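Chitin oligosaccahride binding protein NagB1 (Paenibacillus sp. FPU-7, PDB 7EHP) binds short chitin oligosaccharides such as N,N'-diacetylchitobiose, probably as the extracellular solute-binding component of an ABC-type sugar importer. Local coordinates at residues Asn90-Lys95 and Glu302-Met307; Gln127-Leu132 and Met144-Lys149; Lys205-Leu210 and Glu371-Arg376; Gly321-Met326 and Pro336-Met341. One frame throughout, in Å; residues are numbered along the deposited sequence.

Contact 1: Asn90-Lys95 and Glu302-Met307; sequences NELGLK and EFIKIM
Apolar packing carries most of this contact, and Ile304 is its hub: its CG2 branch receives one methyl group from each of two leucines. Leu92 brings CD1 to 3.6 Å from Ile304 CG2, the two side chains crossing at about a right angle, while Leu94 CD1 reaches the same Ile304 CG2 at 4.1 Å on a more slanting approach. The branch is available because Ile304 sets CG1 beside its own backbone N (chi1 -69°), which leaves CG2 anti to that N and turned to the leucines. Between the leucines the helix ends: Gly93, with positive phi (67°), closes helix 86-92 in a Schellman motif, and Gly93 N bonds back to Asn90 O at 3.1 Å. In the periplasmic-binding-protein fold this joins the end of a helix from early in the chain to helix 294-307, which follows some two hundred residues later. Ile304 also touches Ile88 of helix 86-92 and Phe288 of strand 277-288, and is itself buried.

A second kind of contact is made at the exposed margin by the aliphatic part of a charged residue. Lys305 is extended beyond CG, and Lys305 CD passes Leu92 CD2 at 4.0 Å before the chain runs on, carrying NZ away from the leucine.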
loop_
_atom_site.group_PDB
_atom_site.type_symbol
_atom_site.label_atom_id
_atom_site.label_comp_id
_atom_site.label_asym_id
_atom_site.label_seq_id
_atom_site.Cartn_x
_atom_site.Cartn_y
_atom_site.Cartn_z
ATOM N N ASN A 90 -15.905 -13.862 -16.993
ATOM C CA ASN A 90 -16.987 -14.823 -17.166
ATOM C C ASN A 90 -16.465 -16.129 -17.758
ATOM O O ASN A 90 -16.768 -17.216 -17.250
ATOM C CB ASN A 90 -18.072 -14.212 -18.056
ATOM C CG ASN A 90 -18.952 -13.207 -17.306
ATOM O OD1 ASN A 90 -18.778 -12.966 -16.101
ATOM N ND2 ASN A 90 -19.879 -12.590 -18.031
ATOM N N GLU A 91 -15.669 -16.031 -18.831
ATOM C CA GLU A 91 -15.051 -17.203 -19.448
ATOM C C GLU A 91 -14.373 -18.085 -18.412
ATOM O O GLU A 91 -14.580 -19.307 -18.385
ATOM C CB GLU A 91 -14.017 -16.767 -20.486
ATOM C CG GLU A 91 -14.500 -16.671 -21.911
ATOM C CD GLU A 91 -13.431 -16.125 -22.855
ATOM O OE1 GLU A 91 -12.222 -16.367 -22.608
ATOM O OE2 GLU A 91 -13.800 -15.465 -23.853
ATOM N N LEU A 92 -13.552 -17.477 -17.552
ATOM C CA LEU A 92 -12.694 -18.194 -16.620
ATOM C C LEU A 92 -13.384 -18.549 -15.316
ATOM O O LEU A 92 -12.776 -19.228 -14.476
ATOM C CB LEU A 92 -11.433 -17.374 -16.312
ATOM C CG LEU A 92 -10.509 -17.018 -17.476
ATOM C CD1 LEU A 92 -9.348 -16.132 -16.978
ATOM C CD2 LEU A 92 -10.005 -18.301 -18.147
ATOM N N GLY A 93 -14.623 -18.100 -15.121
ATOM C CA GLY A 93 -15.353 -18.404 -13.904
ATOM C C GLY A 93 -14.779 -17.764 -12.664
ATOM O O GLY A 93 -14.867 -18.339 -11.571
ATOM N N LEU A 94 -14.193 -16.577 -12.800
ATOM C CA LEU A 94 -13.435 -15.995 -11.703
ATOM C C LEU A 94 -14.163 -14.867 -10.992
ATOM O O LEU A 94 -13.825 -14.573 -9.842
ATOM C CB LEU A 94 -12.083 -15.473 -12.215
ATOM C CG LEU A 94 -11.050 -16.571 -12.479
ATOM C CD1 LEU A 94 -9.737 -15.985 -13.017
ATOM C CD2 LEU A 94 -10.818 -17.395 -11.217
ATOM N N LYS A 95 -15.153 -14.247 -11.639
ATOM C CA LYS A 95 -15.634 -12.938 -11.201
ATOM C C LYS A 95 -16.045 -12.964 -9.733
ATOM O O LYS A 95 -15.694 -12.075 -8.952
ATOM C CB LYS A 95 -16.812 -12.495 -12.063
ATOM C CG LYS A 95 -17.442 -11.212 -11.574
ATOM C CD LYS A 95 -18.457 -10.689 -12.556
ATOM C CE LYS A 95 -19.458 -9.787 -11.843
ATOM N NZ LYS A 95 -20.236 -8.963 -12.815
ATOM N N GLU A 302 -4.100 -15.882 -20.372
ATOM C CA GLU A 302 -3.265 -16.849 -19.662
ATOM C C GLU A 302 -2.699 -16.249 -18.381
ATOM O O GLU A 302 -2.681 -16.903 -17.330
ATOM C CB GLU A 302 -2.133 -17.326 -20.565
ATOM C CG GLU A 302 -2.533 -18.348 -21.606
ATOM C CD GLU A 302 -3.344 -19.497 -21.017
ATOM O OE1 GLU A 302 -2.869 -20.133 -20.046
ATOM O OE2 GLU A 302 -4.448 -19.781 -21.548
ATOM N N PHE A 303 -2.224 -15.008 -18.449
ATOM C CA PHE A 303 -1.709 -14.374 -17.237
ATOM C C PHE A 303 -2.781 -14.339 -16.156
ATOM O O PHE A 303 -2.536 -14.707 -14.998
ATOM C CB PHE A 303 -1.214 -12.958 -17.534
ATOM C CG PHE A 303 -0.785 -12.210 -16.296
ATOM C CD1 PHE A 303 0.500 -12.370 -15.802
ATOM C CD2 PHE A 303 -1.693 -11.393 -15.596
ATOM C CE1 PHE A 303 0.911 -11.693 -14.634
ATOM C CE2 PHE A 303 -1.300 -10.729 -14.419
ATOM C CZ PHE A 303 0.013 -10.884 -13.952
ATOM N N ILE A 304 -3.987 -13.916 -16.525
ATOM C CA ILE A 304 -5.083 -13.869 -15.560
ATOM C C ILE A 304 -5.359 -15.255 -14.996
ATOM O O ILE A 304 -5.505 -15.432 -13.778
ATOM C CB ILE A 304 -6.329 -13.260 -16.220
ATOM C CG1 ILE A 304 -6.088 -11.779 -16.499
ATOM C CG2 ILE A 304 -7.546 -13.456 -15.332
ATOM C CD1 ILE A 304 -7.191 -11.132 -17.299
ATOM N N LYS A 305 -5.406 -16.263 -15.865
ATOM C CA LYS A 305 -5.741 -17.608 -15.412
ATOM C C LYS A 305 -4.704 -18.137 -14.432
ATOM O O LYS A 305 -5.046 -18.830 -13.468
ATOM C CB LYS A 305 -5.878 -18.544 -16.616
ATOM C CG LYS A 305 -6.478 -19.880 -16.249
ATOM C CD LYS A 305 -6.886 -20.662 -17.478
ATOM C CE LYS A 305 -7.055 -22.132 -17.120
ATOM N NZ LYS A 305 -7.209 -23.001 -18.312
ATOM N N ILE A 306 -3.430 -17.808 -14.646
ATOM C CA ILE A 306 -2.387 -18.326 -13.769
ATOM C C ILE A 306 -2.258 -17.470 -12.506
ATOM O O ILE A 306 -2.296 -17.987 -11.381
ATOM C CB ILE A 306 -1.057 -18.427 -14.543
ATOM C CG1 ILE A 306 -1.231 -19.371 -15.740
ATOM C CG2 ILE A 306 0.065 -18.922 -13.648
ATOM C CD1 ILE A 306 -0.350 -19.041 -16.943
ATOM N N MET A 307 -2.123 -16.148 -12.661
ATOM C CA MET A 307 -1.908 -15.293 -11.486
ATOM C C MET A 307 -3.095 -15.349 -10.528
ATOM O O MET A 307 -2.925 -15.474 -9.309
ATOM C CB MET A 307 -1.644 -13.852 -11.928
ATOM C CG MET A 307 -1.558 -12.812 -10.788
ATOM S SD MET A 307 -0.186 -13.111 -9.652
ATOM C CE MET A 307 1.108 -12.126 -10.393
#

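Contact 2: Gln127-Leu132 and Met144-Lys149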
loop_
_atom_site.group_PDB
_atom_site.type_symbol
_atom_site.label_atom_id
_atom_site.label_comp_id
_atom_site.label_asym_id
_atom_site.label_seq_id
_atom_site.Cartn_x
_atom_site.Cartn_y
_atom_site.Cartn_z
ATOM N N GLN A 127 9.893 -9.175 21.534
ATOM C CA GLN A 127 10.972 -9.292 22.514
ATOM C C GLN A 127 11.420 -7.929 23.043
ATOM O O GLN A 127 11.807 -7.826 24.219
ATOM C CB GLN A 127 12.153 -10.063 21.912
ATOM C CG GLN A 127 13.478 -9.915 22.670
ATOM C CD GLN A 127 13.474 -10.555 24.062
ATOM O OE1 GLN A 127 12.843 -11.594 24.292
ATOM N NE2 GLN A 127 14.182 -9.926 24.999
ATOM N N ILE A 128 11.364 -6.875 22.221
ATOM C CA ILE A 128 11.652 -5.542 22.744
ATOM C C ILE A 128 10.553 -5.104 23.704
ATOM O O ILE A 128 10.833 -4.526 24.765
ATOM C CB ILE A 128 11.856 -4.529 21.603
ATOM C CG1 ILE A 128 13.148 -4.822 20.838
ATOM C CG2 ILE A 128 11.983 -3.115 22.153
ATOM C CD1 ILE A 128 13.309 -3.962 19.589
ATOM N N PHE A 129 9.287 -5.383 23.367
ATOM C CA PHE A 129 8.199 -5.037 24.282
ATOM C C PHE A 129 8.346 -5.763 25.615
ATOM O O PHE A 129 8.143 -5.163 26.680
ATOM C CB PHE A 129 6.841 -5.350 23.660
ATOM C CG PHE A 129 6.316 -4.268 22.759
ATOM C CD1 PHE A 129 7.171 -3.562 21.918
ATOM C CD2 PHE A 129 4.959 -3.976 22.728
ATOM C CE1 PHE A 129 6.679 -2.574 21.081
ATOM C CE2 PHE A 129 4.461 -2.989 21.901
ATOM C CZ PHE A 129 5.321 -2.284 21.076
ATOM N N LYS A 130 8.719 -7.043 25.581
ATOM C CA LYS A 130 9.001 -7.777 26.816
ATOM C C LYS A 130 10.098 -7.093 27.623
ATOM O O LYS A 130 9.970 -6.891 28.840
ATOM C CB LYS A 130 9.394 -9.219 26.483
ATOM C CG LYS A 130 9.781 -10.096 27.682
ATOM C CD LYS A 130 10.497 -11.393 27.229
ATOM C CE LYS A 130 11.021 -12.228 28.405
ATOM N NZ LYS A 130 11.561 -11.370 29.501
ATOM N N GLN A 131 11.186 -6.719 26.950
ATOM C CA GLN A 131 12.305 -6.086 27.630
ATOM C C GLN A 131 11.886 -4.778 28.296
ATOM O O GLN A 131 12.283 -4.492 29.432
ATOM C CB GLN A 131 13.428 -5.864 26.626
ATOM C CG GLN A 131 14.703 -5.353 27.217
ATOM C CD GLN A 131 15.762 -5.209 26.157
ATOM O OE1 GLN A 131 15.811 -6.000 25.212
ATOM N NE2 GLN A 131 16.625 -4.206 26.305
ATOM N N LEU A 132 11.079 -3.977 27.608
ATOM C CA LEU A 132 10.587 -2.722 28.155
ATOM C C LEU A 132 9.443 -2.909 29.139
ATOM O O LEU A 132 9.041 -1.929 29.777
ATOM C CB LEU A 132 10.110 -1.803 27.026
ATOM C CG LEU A 132 10.994 -1.668 25.795
ATOM C CD1 LEU A 132 10.251 -0.926 24.683
ATOM C CD2 LEU A 132 12.267 -0.961 26.172
ATOM N N MET A 144 2.353 6.621 23.734
ATOM C CA MET A 144 3.350 7.565 24.225
ATOM C C MET A 144 4.258 6.910 25.263
ATOM O O MET A 144 5.478 7.097 25.245
ATOM C CB MET A 144 2.631 8.771 24.825
ATOM C CG MET A 144 1.874 9.658 23.828
ATOM S SD MET A 144 2.708 10.006 22.268
ATOM C CE MET A 144 3.801 11.239 22.855
ATOM N N ASP A 145 3.673 6.126 26.168
ATOM C CA ASP A 145 4.452 5.406 27.176
ATOM C C ASP A 145 5.398 4.392 26.528
ATOM O O ASP A 145 6.587 4.321 26.869
ATOM C CB ASP A 145 3.480 4.721 28.144
ATOM C CG ASP A 145 4.175 3.954 29.233
ATOM O OD1 ASP A 145 4.927 4.573 30.020
ATOM O OD2 ASP A 145 3.970 2.717 29.288
ATOM N N VAL A 146 4.882 3.601 25.580
ATOM C CA VAL A 146 5.701 2.612 24.879
ATOM C C VAL A 146 6.862 3.298 24.175
ATOM O O VAL A 146 8.021 2.886 24.302
ATOM C CB VAL A 146 4.832 1.818 23.887
ATOM C CG1 VAL A 146 5.699 1.026 22.900
ATOM C CG2 VAL A 146 3.887 0.905 24.640
ATOM N N ALA A 147 6.562 4.378 23.445
ATOM C CA ALA A 147 7.580 5.087 22.678
ATOM C C ALA A 147 8.630 5.715 23.588
ATOM O O ALA A 147 9.837 5.655 23.294
ATOM C CB ALA A 147 6.911 6.153 21.809
ATOM N N ALA A 148 8.188 6.331 24.694
ATOM C CA ALA A 148 9.118 6.934 25.653
ATOM C C ALA A 148 10.041 5.891 26.281
ATOM O O ALA A 148 11.247 6.127 26.423
ATOM C CB ALA A 148 8.341 7.673 26.741
ATOM N N LYS A 149 9.495 4.733 26.664
ATOM C CA LYS A 149 10.325 3.662 27.218
ATOM C C LYS A 149 11.249 3.073 26.163
ATOM O O LYS A 149 12.423 2.797 26.444
ATOM C CB LYS A 149 9.441 2.568 27.821
ATOM C CG LYS A 149 8.584 3.051 28.992
ATOM C CD LYS A 149 7.973 1.913 29.780
ATOM C CE LYS A 149 7.315 2.453 31.050
ATOM N NZ LYS A 149 6.130 1.646 31.440
HETATM O O HOH W 1 7.298 -0.728 31.732
#
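Phe129 turns CG to the side of its backbone N (chi1 -84°), which carries the ring across to Val146, whose CG1 lies anti to its own N and meets the ring obliquely. Phe129 CZ and Val146 CG1 are 3.8 Å apart, and the two side chains cross at about a right angle. Leu132, with CG likewise beside its backbone N, sends CD2 to the backbone of the other helix, 3.8 Å from Lys149 O. The helical segments 127-132 and 144-149 run nearly perpendicular, at 88°, with axes 10.8 Å apart at their closest. They belong to two consecutive helices joined by a loop and laid on the sheet: Phe129 and Val146 both also touch Met239 of strand 237-243.

The polar part lies at the margin. Lys149 NZ donates to Asp145 OD2 at 3.2 Å, one turn back on the same helix, entering on the syn lone pair in a salt bridge. Lys149 NZ also gives a bond of 2.7 Å to a water, which in turn donates to Leu132 O at 2.9 Å. A methionine in place of Lys149 would probably leave Asp145 without its charged mate and break the water link to the carbonyl of Leu132. Direct contact is thus made by hydrocarbon groups, against a valine methyl in one place and a backbone carbonyl oxygen in the other, whereas the one polar connection is relayed by water from an ammonium group to the Leu132 carbonyl, whose partial negative charge is likely to suit that neighbour.

Contact 3: Lys205-Leu210 and Glu371-Arg376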
loop_
_atom_site.group_PDB
_atom_site.type_symbol
_atom_site.label_atom_id
_atom_site.label_comp_id
_atom_site.label_asym_id
_atom_site.label_seq_id
_atom_site.Cartn_x
_atom_site.Cartn_y
_atom_site.Cartn_z
ATOM N N LYS A 205 -1.217 17.203 13.701
ATOM C CA LYS A 205 -0.467 17.672 14.869
ATOM C C LYS A 205 0.015 16.504 15.713
ATOM O O LYS A 205 1.078 16.586 16.351
ATOM C CB LYS A 205 -1.322 18.637 15.706
ATOM C CG LYS A 205 -1.527 19.997 15.042
ATOM C CD LYS A 205 -2.272 20.973 15.951
ATOM C CE LYS A 205 -3.772 20.763 15.862
ATOM N NZ LYS A 205 -4.503 22.037 16.059
ATOM N N ARG A 206 -0.738 15.400 15.703
ATOM C CA ARG A 206 -0.303 14.203 16.417
ATOM C C ARG A 206 0.915 13.599 15.752
ATOM O O ARG A 206 1.821 13.109 16.425
ATOM C CB ARG A 206 -1.433 13.176 16.465
ATOM C CG ARG A 206 -2.473 13.494 17.521
ATOM C CD ARG A 206 -3.671 12.579 17.395
ATOM N NE ARG A 206 -4.761 13.015 18.263
ATOM C CZ ARG A 206 -4.794 12.804 19.573
ATOM N NH1 ARG A 206 -3.791 12.160 20.173
ATOM N NH2 ARG A 206 -5.829 13.240 20.285
ATOM N N TYR A 207 0.904 13.571 14.425
ATOM C CA TYR A 207 2.053 13.121 13.661
ATOM C C TYR A 207 3.265 13.991 13.965
ATOM O O TYR A 207 4.368 13.480 14.203
ATOM C CB TYR A 207 1.682 13.174 12.180
ATOM C CG TYR A 207 2.691 12.620 11.191
ATOM C CD1 TYR A 207 3.826 13.351 10.817
ATOM C CD2 TYR A 207 2.467 11.393 10.571
ATOM C CE1 TYR A 207 4.731 12.841 9.869
ATOM C CE2 TYR A 207 3.352 10.882 9.628
ATOM C CZ TYR A 207 4.471 11.597 9.277
ATOM O OH TYR A 207 5.325 11.048 8.323
ATOM N N ASP A 208 3.072 15.317 13.947
ATOM C CA ASP A 208 4.147 16.255 14.263
ATOM C C ASP A 208 4.679 16.040 15.679
ATOM O O ASP A 208 5.880 16.192 15.929
ATOM C CB ASP A 208 3.647 17.694 14.088
ATOM C CG ASP A 208 4.778 18.696 13.843
ATOM O OD1 ASP A 208 5.862 18.309 13.354
ATOM O OD2 ASP A 208 4.570 19.886 14.135
ATOM N N THR A 209 3.797 15.683 16.623
ATOM C CA THR A 209 4.257 15.369 17.976
ATOM C C THR A 209 5.232 14.198 17.947
ATOM O O THR A 209 6.259 14.210 18.628
ATOM C CB THR A 209 3.049 15.073 18.891
ATOM O OG1 THR A 209 2.362 16.291 19.226
ATOM C CG2 THR A 209 3.479 14.384 20.183
ATOM N N LEU A 210 4.938 13.182 17.138
ATOM C CA LEU A 210 5.868 12.066 16.984
ATOM C C LEU A 210 7.201 12.546 16.433
ATOM O O LEU A 210 8.268 12.066 16.844
ATOM C CB LEU A 210 5.254 11.008 16.058
ATOM C CG LEU A 210 4.006 10.288 16.565
ATOM C CD1 LEU A 210 3.635 9.176 15.575
ATOM C CD2 LEU A 210 4.208 9.710 17.948
ATOM N N GLU A 371 8.871 18.530 3.810
ATOM C CA GLU A 371 9.171 19.827 4.415
ATOM C C GLU A 371 8.829 19.840 5.898
ATOM O O GLU A 371 9.592 20.378 6.715
ATOM C CB GLU A 371 8.411 20.937 3.685
ATOM C CG GLU A 371 8.829 21.111 2.220
ATOM C CD GLU A 371 10.318 21.336 2.064
ATOM O OE1 GLU A 371 10.775 22.451 2.398
ATOM O OE2 GLU A 371 11.037 20.403 1.627
ATOM N N LEU A 372 7.690 19.244 6.278
ATOM C CA LEU A 372 7.348 19.198 7.699
ATOM C C LEU A 372 8.352 18.357 8.477
ATOM O O LEU A 372 8.769 18.732 9.575
ATOM C CB LEU A 372 5.941 18.641 7.905
ATOM C CG LEU A 372 5.492 18.538 9.374
ATOM C CD1 LEU A 372 5.182 19.897 9.980
ATOM C CD2 LEU A 372 4.288 17.593 9.520
ATOM N N ILE A 373 8.752 17.217 7.917
ATOM C CA ILE A 373 9.736 16.368 8.578
ATOM C C ILE A 373 11.073 17.094 8.686
ATOM O O ILE A 373 11.779 16.970 9.690
ATOM C CB ILE A 373 9.868 15.029 7.826
ATOM C CG1 ILE A 373 8.580 14.211 7.962
ATOM C CG2 ILE A 373 11.073 14.247 8.349
ATOM C CD1 ILE A 373 8.454 13.028 6.945
ATOM N N GLY A 374 11.435 17.875 7.659
ATOM C CA GLY A 374 12.639 18.680 7.695
ATOM C C GLY A 374 12.522 19.976 8.477
ATOM O O GLY A 374 13.425 20.809 8.419
ATOM N N GLY A 375 11.423 20.183 9.196
ATOM C CA GLY A 375 11.217 21.411 9.943
ATOM C C GLY A 375 11.050 22.663 9.111
ATOM O O GLY A 375 11.013 23.760 9.680
ATOM N N ARG A 376 10.905 22.543 7.785
ATOM C CA ARG A 376 10.845 23.711 6.916
ATOM C C ARG A 376 9.423 24.188 6.638
ATOM O O ARG A 376 9.244 25.175 5.921
ATOM C CB ARG A 376 11.576 23.412 5.610
ATOM C CG ARG A 376 13.066 23.093 5.827
ATOM C CD ARG A 376 13.793 22.958 4.495
ATOM N NE ARG A 376 13.485 21.677 3.884
ATOM C CZ ARG A 376 14.013 20.516 4.274
ATOM N NH1 ARG A 376 14.899 20.480 5.265
ATOM N NH2 ARG A 376 13.663 19.387 3.663
#
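The helical backbone carrying Tyr207 and Asp208 meets the last turn of helix 359-373 at Leu372 and Ile373, with Asp208 CA and Leu372 CA 7.9 Å apart. That second helix stops in a Schellman motif. Gly375, at positive phi (66°), is the C' residue: Arg376 N returns to Glu371 O at 2.7 Å and Gly375 N to Leu372 O at 3.0 Å. Helices 198-213 and 359-373 of this periplasmic-binding-protein fold, far apart in sequence, meet here.

Leu372 fits between an aromatic and an acidic neighbour. With CG anti to the backbone N (chi1 179°), it splays its two methyls between them: Leu372 CD2 lies obliquely to the ring, 4.5 Å from Tyr207 CD1, and Leu372 CD1 lies 3.8 Å from Asp208 OD1. The carboxylate therefore lies against a hydrocarbon branch, while its OD2 makes a long, weak ion pair with Lys212. An alanine in place of Asp208 would probably uncover the Leu372 methyl on this side and deprive Lys212 of that weak partner. Tyr207 continues inward to Ala168, Leu172 and Leu175 of helix 165-180, and Val379 of helix 379-396 touches both Asp208 and Leu372.

Beyond the interface, Arg376 folds back on Glu371 in a salt bridge across the helix end. Arg376 NE approaches Glu371 OE1 at 3.2 Å from above the carboxylate plane, 39° out of it. The Tyr207 hydroxyl lies near an isoleucine methyl, with Tyr207 OH 4.0 Å from Ile373 CD1.

Contact 4: Gly321-Met326 and Pro336-Met341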
loop_
_atom_site.group_PDB
_atom_site.type_symbol
_atom_site.label_atom_id
_atom_site.label_comp_id
_atom_site.label_asym_id
_atom_site.label_seq_id
_atom_site.Cartn_x
_atom_site.Cartn_y
_atom_site.Cartn_z
ATOM N N GLY A 321 3.921 -13.838 2.738
ATOM C CA GLY A 321 2.990 -13.206 3.650
ATOM C C GLY A 321 1.944 -12.329 3.003
ATOM O O GLY A 321 1.188 -11.655 3.718
ATOM N N ILE A 322 1.870 -12.309 1.676
ATOM C CA ILE A 322 0.917 -11.426 1.014
ATOM C C ILE A 322 -0.494 -11.976 1.155
ATOM O O ILE A 322 -0.787 -13.102 0.738
ATOM C CB ILE A 322 1.309 -11.183 -0.452
ATOM C CG1 ILE A 322 2.583 -10.328 -0.505
ATOM C CG2 ILE A 322 0.211 -10.476 -1.195
ATOM C CD1 ILE A 322 3.789 -11.052 -0.485
ATOM N N LEU A 323 -1.380 -11.156 1.712
ATOM C CA LEU A 323 -2.741 -11.579 2.004
ATOM C C LEU A 323 -3.567 -11.691 0.718
ATOM O O LEU A 323 -3.481 -10.828 -0.166
ATOM C CB LEU A 323 -3.390 -10.595 2.979
ATOM C CG LEU A 323 -2.556 -10.399 4.251
ATOM C CD1 LEU A 323 -3.151 -9.304 5.135
ATOM C CD2 LEU A 323 -2.408 -11.701 5.034
ATOM N N PRO A 324 -4.398 -12.726 0.599
ATOM C CA PRO A 324 -5.059 -12.995 -0.676
ATOM C C PRO A 324 -6.104 -11.948 -1.004
ATOM O O PRO A 324 -6.815 -11.452 -0.126
ATOM C CB PRO A 324 -5.712 -14.363 -0.446
ATOM C CG PRO A 324 -5.949 -14.406 1.026
ATOM C CD PRO A 324 -4.706 -13.764 1.599
ATOM N N ALA A 325 -6.211 -11.635 -2.288
ATOM C CA ALA A 325 -7.315 -10.828 -2.770
ATOM C C ALA A 325 -8.530 -11.664 -3.163
ATOM O O ALA A 325 -9.621 -11.098 -3.302
ATOM C CB ALA A 325 -6.875 -9.966 -3.959
ATOM N N MET A 326 -8.384 -12.982 -3.332
ATOM C CA MET A 326 -9.496 -13.846 -3.731
ATOM C C MET A 326 -9.948 -14.750 -2.584
ATOM O O MET A 326 -9.295 -14.861 -1.542
ATOM C CB MET A 326 -9.135 -14.688 -4.974
ATOM C CG MET A 326 -8.310 -13.953 -6.039
ATOM S SD MET A 326 -7.613 -14.974 -7.367
ATOM C CE MET A 326 -9.030 -15.248 -8.399
ATOM N N PRO A 336 2.574 -16.350 12.812
ATOM C CA PRO A 336 1.754 -15.551 13.740
ATOM C C PRO A 336 1.446 -14.143 13.257
ATOM O O PRO A 336 0.300 -13.695 13.387
ATOM C CB PRO A 336 2.621 -15.531 15.006
ATOM C CG PRO A 336 3.320 -16.837 14.959
ATOM C CD PRO A 336 3.696 -17.000 13.521
ATOM N N VAL A 337 2.439 -13.426 12.716
ATOM C CA VAL A 337 2.204 -12.060 12.255
ATOM C C VAL A 337 1.091 -12.044 11.230
ATOM O O VAL A 337 0.355 -11.057 11.116
ATOM C CB VAL A 337 3.488 -11.428 11.679
ATOM C CG1 VAL A 337 3.771 -11.961 10.276
ATOM C CG2 VAL A 337 3.361 -9.911 11.653
ATOM N N ILE A 338 0.926 -13.145 10.492
ATOM C CA ILE A 338 -0.129 -13.218 9.494
ATOM C C ILE A 338 -1.485 -13.414 10.154
ATOM O O ILE A 338 -2.467 -12.790 9.741
ATOM C CB ILE A 338 0.169 -14.327 8.467
ATOM C CG1 ILE A 338 1.524 -14.100 7.785
ATOM C CG2 ILE A 338 -0.944 -14.386 7.422
ATOM C CD1 ILE A 338 1.672 -12.770 7.083
ATOM N N ARG A 339 -1.578 -14.287 11.172
ATOM C CA ARG A 339 -2.828 -14.373 11.927
ATOM C C ARG A 339 -3.169 -13.005 12.493
ATOM O O ARG A 339 -4.313 -12.537 12.397
ATOM C CB ARG A 339 -2.759 -15.357 13.106
ATOM C CG ARG A 339 -2.969 -16.878 12.934
ATOM C CD ARG A 339 -4.468 -17.186 12.689
ATOM N NE ARG A 339 -4.946 -18.497 13.159
ATOM C CZ ARG A 339 -4.865 -19.631 12.474
ATOM N NH1 ARG A 339 -5.345 -20.772 12.980
ATOM N NH2 ARG A 339 -4.185 -19.654 11.339
ATOM N N GLU A 340 -2.172 -12.359 13.105
ATOM C CA GLU A 340 -2.384 -11.074 13.758
ATOM C C GLU A 340 -2.853 -10.018 12.763
ATOM O O GLU A 340 -3.653 -9.152 13.118
ATOM C CB GLU A 340 -1.101 -10.648 14.476
ATOM C CG GLU A 340 -0.812 -11.489 15.713
ATOM C CD GLU A 340 0.463 -11.090 16.439
ATOM O OE1 GLU A 340 0.940 -9.951 16.256
ATOM O OE2 GLU A 340 0.992 -11.920 17.209
ATOM N N MET A 341 -2.396 -10.091 11.510
ATOM C CA MET A 341 -2.896 -9.176 10.483
ATOM C C MET A 341 -4.319 -9.509 10.052
ATOM O O MET A 341 -5.127 -8.601 9.833
ATOM C CB MET A 341 -1.982 -9.206 9.268
ATOM C CG MET A 341 -0.705 -8.458 9.441
ATOM S SD MET A 341 0.355 -8.854 8.040
ATOM C CE MET A 341 1.427 -7.510 8.192
#
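The turn that leaves helix 310-320 and enters the short strand 323-324 packs against helix 336-344, in the central part of this periplasmic-binding-protein fold and close to the glycan pocket; the side chain of Leu323 is about 9 Å from a bound N-acetylglucosamine. Gly321 is the first residue past the helix and has positive phi (81°). Ile338 takes advantage of its bare backbone: the delta methyl, Ile338 CD1, settles 3.6 Å from Gly321 O and 3.7 Å from Gly321 CA. A side chain at this glycine would start out toward the isoleucine, and its first carbon would be tight against that methyl, so the close approach probably depends on there being none. The fold of Ile338 explains the reach, since chi2 of -57° bends CD1 out of an extended course and over the turn.

The other branch of Ile338 serves the strand. Ile338 CG2 meets Leu323 CD2 at 3.9 Å, the two side chains sliding past each other in opposite directions. Leu323 then uses its second methyl, CD1, against Met341 CB at 4.3 Å, one helical turn further along. Each leucine methyl thus has its own partner on the helix, and the interface is entirely apolar apart from the glycine carbonyl oxygen that Ile338 CD1 touches.

Around this buried core, Leu317 of helix 310-320 also touches Ile338, Tyr117 of strand 109-125 is hydrogen-bonded through the backbone to Leu323 and packs on its side chain, and Met341 lies against Phe123 of that long strand and Phe264 of strand 262-265.

Contacts 2 and 4 are buried and contacts 1 and 3 only partly so; contact 4 lies nearest the middle of the chain, and closer to the glycan than contact 3. No two contacts join the same pair of helices or strands. Contacts 1 and 2 are on opposite sides of the chain's centre, 47 Å apart between centres. Two pairs do touch: Leu94 CD2 of contact 1 packs on Met326 CE of contact 4 at 4.0 Å, and Met144 CE of contact 2 on Thr209 CG2 of contact 3 at 4.1 Å. Methyl packing is common to all four. Charged residues join in through a lysine chain in contact 1, a water relay in contact 2 and a carboxylate in contact 3.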